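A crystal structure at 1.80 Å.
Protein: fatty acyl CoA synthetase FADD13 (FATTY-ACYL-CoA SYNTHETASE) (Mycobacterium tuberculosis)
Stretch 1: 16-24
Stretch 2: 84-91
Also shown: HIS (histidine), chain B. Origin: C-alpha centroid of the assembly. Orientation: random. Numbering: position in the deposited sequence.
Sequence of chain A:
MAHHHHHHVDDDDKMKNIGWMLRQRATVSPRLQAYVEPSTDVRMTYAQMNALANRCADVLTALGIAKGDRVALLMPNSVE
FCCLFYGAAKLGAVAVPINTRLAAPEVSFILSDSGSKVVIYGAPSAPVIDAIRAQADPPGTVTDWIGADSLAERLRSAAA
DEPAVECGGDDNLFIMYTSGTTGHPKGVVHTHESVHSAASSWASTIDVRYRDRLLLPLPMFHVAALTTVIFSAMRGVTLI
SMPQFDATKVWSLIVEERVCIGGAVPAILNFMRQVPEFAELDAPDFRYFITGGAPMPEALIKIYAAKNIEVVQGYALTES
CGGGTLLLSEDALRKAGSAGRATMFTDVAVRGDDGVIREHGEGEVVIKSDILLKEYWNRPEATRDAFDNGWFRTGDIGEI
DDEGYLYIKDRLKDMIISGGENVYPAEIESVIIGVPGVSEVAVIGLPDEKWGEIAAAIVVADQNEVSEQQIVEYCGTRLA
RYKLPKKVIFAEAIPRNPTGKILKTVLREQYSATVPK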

# COMPACT_ATOMS: atom_id res chain seq x y z
N LYS A 16 7.01 15.24 19.08
CA LYS A 16 6.44 14.07 18.45
C LYS A 16 5.62 14.48 17.22
O LYS A 16 4.57 13.91 16.94
N ASN A 17 6.10 15.50 16.51
CA ASN A 17 5.41 15.98 15.33
C ASN A 17 6.25 15.67 14.08
O ASN A 17 7.43 16.04 13.98
N ILE A 18 5.63 15.03 13.09
CA ILE A 18 6.32 14.58 11.90
C ILE A 18 6.87 15.77 11.11
O ILE A 18 7.93 15.68 10.49
N GLY A 19 6.13 16.90 11.11
CA GLY A 19 6.59 18.12 10.50
C GLY A 19 7.80 18.73 11.21
O GLY A 19 8.72 19.25 10.57
N TRP A 20 7.87 18.58 12.53
CA TRP A 20 9.03 19.05 13.30
C TRP A 20 10.20 18.16 13.04
O TRP A 20 11.38 18.59 12.97
N MET A 21 9.90 16.88 12.83
CA MET A 21 10.94 15.95 12.43
C MET A 21 11.66 16.39 11.17
O MET A 21 12.91 16.28 11.05
N LEU A 22 10.93 16.84 10.19
CA LEU A 22 11.55 17.37 9.00
C LEU A 22 12.46 18.55 9.34
O LEU A 22 13.57 18.68 8.77
N ARG A 23 11.99 19.43 10.19
CA ARG A 23 12.81 20.58 10.60
C ARG A 23 14.11 20.13 11.26
O ARG A 23 15.16 20.70 11.05
N GLN A 24 14.03 19.07 12.04
CA GLN A 24 15.20 18.53 12.72
C GLN A 24 16.16 17.92 11.70
O GLN A 24 17.37 18.13 11.80
N LEU A 84 3.12 19.62 1.20
CA LEU A 84 1.73 19.86 1.70
C LEU A 84 1.43 18.97 2.87
O LEU A 84 0.77 19.38 3.86
N PHE A 85 1.88 17.73 2.75
CA PHE A 85 1.76 16.77 3.80
C PHE A 85 2.53 17.23 5.08
O PHE A 85 1.97 17.22 6.19
N TYR A 86 3.79 17.59 4.90
CA TYR A 86 4.59 18.13 5.98
C TYR A 86 4.03 19.44 6.57
O TYR A 86 4.08 19.63 7.80
N GLY A 87 3.56 20.33 5.71
CA GLY A 87 2.97 21.58 6.12
C GLY A 87 1.74 21.33 6.96
O GLY A 87 1.57 21.89 8.05
N ALA A 88 0.85 20.45 6.49
CA ALA A 88 -0.32 20.06 7.31
C ALA A 88 0.09 19.45 8.67
O ALA A 88 -0.52 19.81 9.70
N ALA A 89 1.10 18.58 8.65
CA ALA A 89 1.66 17.98 9.89
C ALA A 89 2.07 19.05 10.93
O ALA A 89 1.71 18.98 12.11
N LYS A 90 2.78 20.09 10.48
CA LYS A 90 3.21 21.17 11.36
C LYS A 90 2.03 21.91 11.98
O LYS A 90 2.14 22.39 13.10
N LEU A 91 0.92 22.02 11.24
CA LEU A 91 -0.31 22.67 11.73
C LEU A 91 -1.25 21.81 12.55
O LEU A 91 -2.22 22.35 13.15

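The apolar centre lies where Leu 22 meets Tyr 86, both with CA-to-CB bonds directed toward the opposing helix. Leu 22 (chi1 t, chi2 p) sets CD2 over one face of the Tyr 86 ring, 3.9 Å from CD2 to the ring centroid and 22° off the normal, a CH-pi contact. Tyr 86 reaches this position with chi1 m; its CE1 also lies 4.0 Å from Ile 18 CG2. Ile 18 (m, m) starts sideways, and its CG2 approaches the edge of the Phe 85 ring, 4.5 Å from CE2.

The helix axes cross at -113° and come within 7.8 Å. Gly 19 permits this: its CA is 4.6 Å from Lys 90 CA, and an ideal CB there would fall 2.4 Å from Lys 90 CG, a clash. Beside it, Ala 89 points inward, placing CB 3.6 Å from Gly 19 N.

At the polar edge, Asn 17 (chi1 t) caps the first helix, its OD1 accepting from Trp 20 N at 3.0 Å and, weakly, from Gly 19 N at 2.7 Å. Its ND2 donates to Ala 89 O (2.9 Å, 158°). Lys 90 (m, t, t, chi4 -103°) extends NZ to Gly 19 O, a weak hydrogen bond at 3.4 Å. Farther out, the bound histidine places NE2 3.9 Å from Ile 18 CD1.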

# COMPACT_ATOMS: atom_id res chain seq x y z
CB LYS A 16 5.57 13.34 19.47
CG LYS A 16 6.39 12.73 20.59
CD LYS A 16 5.44 12.13 21.66
CE LYS A 16 6.17 11.85 22.96
NZ LYS A 16 7.36 11.03 22.75
CB ASN A 17 5.14 17.48 15.49
CG ASN A 17 4.42 18.05 14.33
OD1 ASN A 17 4.94 18.13 13.23
ND2 ASN A 17 3.19 18.47 14.56
CB ILE A 18 5.33 13.73 11.00
CG1 ILE A 18 5.05 12.39 11.70
CG2 ILE A 18 5.88 13.55 9.62
CD1 ILE A 18 6.26 11.45 11.79
CB TRP A 20 8.71 19.11 14.83
CG TRP A 20 9.66 19.96 15.56
CD1 TRP A 20 10.60 19.57 16.44
CD2 TRP A 20 9.76 21.38 15.44
NE1 TRP A 20 11.30 20.66 16.88
CE2 TRP A 20 10.80 21.79 16.29
CE3 TRP A 20 9.06 22.35 14.70
CZ2 TRP A 20 11.16 23.15 16.44
CZ3 TRP A 20 9.42 23.71 14.86
CH2 TRP A 20 10.44 24.09 15.73
CB MET A 21 10.46 14.50 12.32
CG MET A 21 11.56 13.53 12.12
SD MET A 21 11.01 11.83 11.83
CE MET A 21 10.33 12.13 10.16
CB LEU A 22 10.50 17.80 7.98
CG LEU A 22 10.97 18.50 6.71
CD1 LEU A 22 11.89 17.46 5.87
CD2 LEU A 22 9.85 19.12 5.82
CB ARG A 23 12.02 21.54 11.49
CG ARG A 23 12.79 22.75 11.80
CD ARG A 23 12.32 23.36 13.07
NE ARG A 23 12.88 24.72 13.22
CZ ARG A 23 13.93 25.02 13.98
NH1 ARG A 23 14.57 24.07 14.68
NH2 ARG A 23 14.33 26.29 14.05
CB GLN A 24 14.80 17.54 13.78
CG GLN A 24 14.14 18.20 14.96
CD GLN A 24 13.60 17.23 15.97
OE1 GLN A 24 13.26 16.11 15.65
NE2 GLN A 24 13.53 17.66 17.23
CB LEU A 84 0.66 19.66 0.63
CG LEU A 84 0.55 20.91 -0.24
CD1 LEU A 84 -0.16 20.62 -1.61
CD2 LEU A 84 -0.11 22.11 0.47
CB PHE A 85 2.27 15.39 3.35
CG PHE A 85 2.08 14.34 4.38
CD1 PHE A 85 0.86 13.63 4.49
CD2 PHE A 85 3.06 14.07 5.30
CE1 PHE A 85 0.67 12.62 5.47
CE2 PHE A 85 2.85 13.09 6.33
CZ PHE A 85 1.66 12.36 6.39
CB TYR A 86 6.02 18.36 5.56
CG TYR A 86 6.85 17.10 5.47
CD1 TYR A 86 7.05 16.29 6.61
CD2 TYR A 86 7.48 16.72 4.29
CE1 TYR A 86 7.89 15.13 6.55
CE2 TYR A 86 8.29 15.61 4.24
CZ TYR A 86 8.47 14.80 5.36
OH TYR A 86 9.27 13.71 5.35
CB ALA A 88 -1.23 19.05 6.54
CB ALA A 89 2.83 17.03 9.56
CB LYS A 90 4.08 22.17 10.63
CG LYS A 90 5.45 21.56 10.19
CD LYS A 90 6.21 22.64 9.39
CE LYS A 90 7.43 22.08 8.71
NZ LYS A 90 8.55 22.48 9.49
CB LEU A 91 -1.12 23.20 10.53
CG LEU A 91 -0.46 24.27 9.66
CD1 LEU A 91 -1.35 24.58 8.47
CD2 LEU A 91 -0.22 25.54 10.45
N HIS B . 7.68 8.46 20.21
CA HIS B . 7.18 9.61 19.42
C HIS B . 5.91 9.23 18.68
O HIS B . 4.82 9.80 18.82
CB HIS B . 8.29 10.06 18.44
CG HIS B . 7.83 10.88 17.29
ND1 HIS B . 8.68 11.73 16.61
CD2 HIS B . 6.61 11.00 16.68
CE1 HIS B . 8.01 12.32 15.62
NE2 HIS B . 6.76 11.88 15.64
OXT HIS B . 5.95 8.29 17.90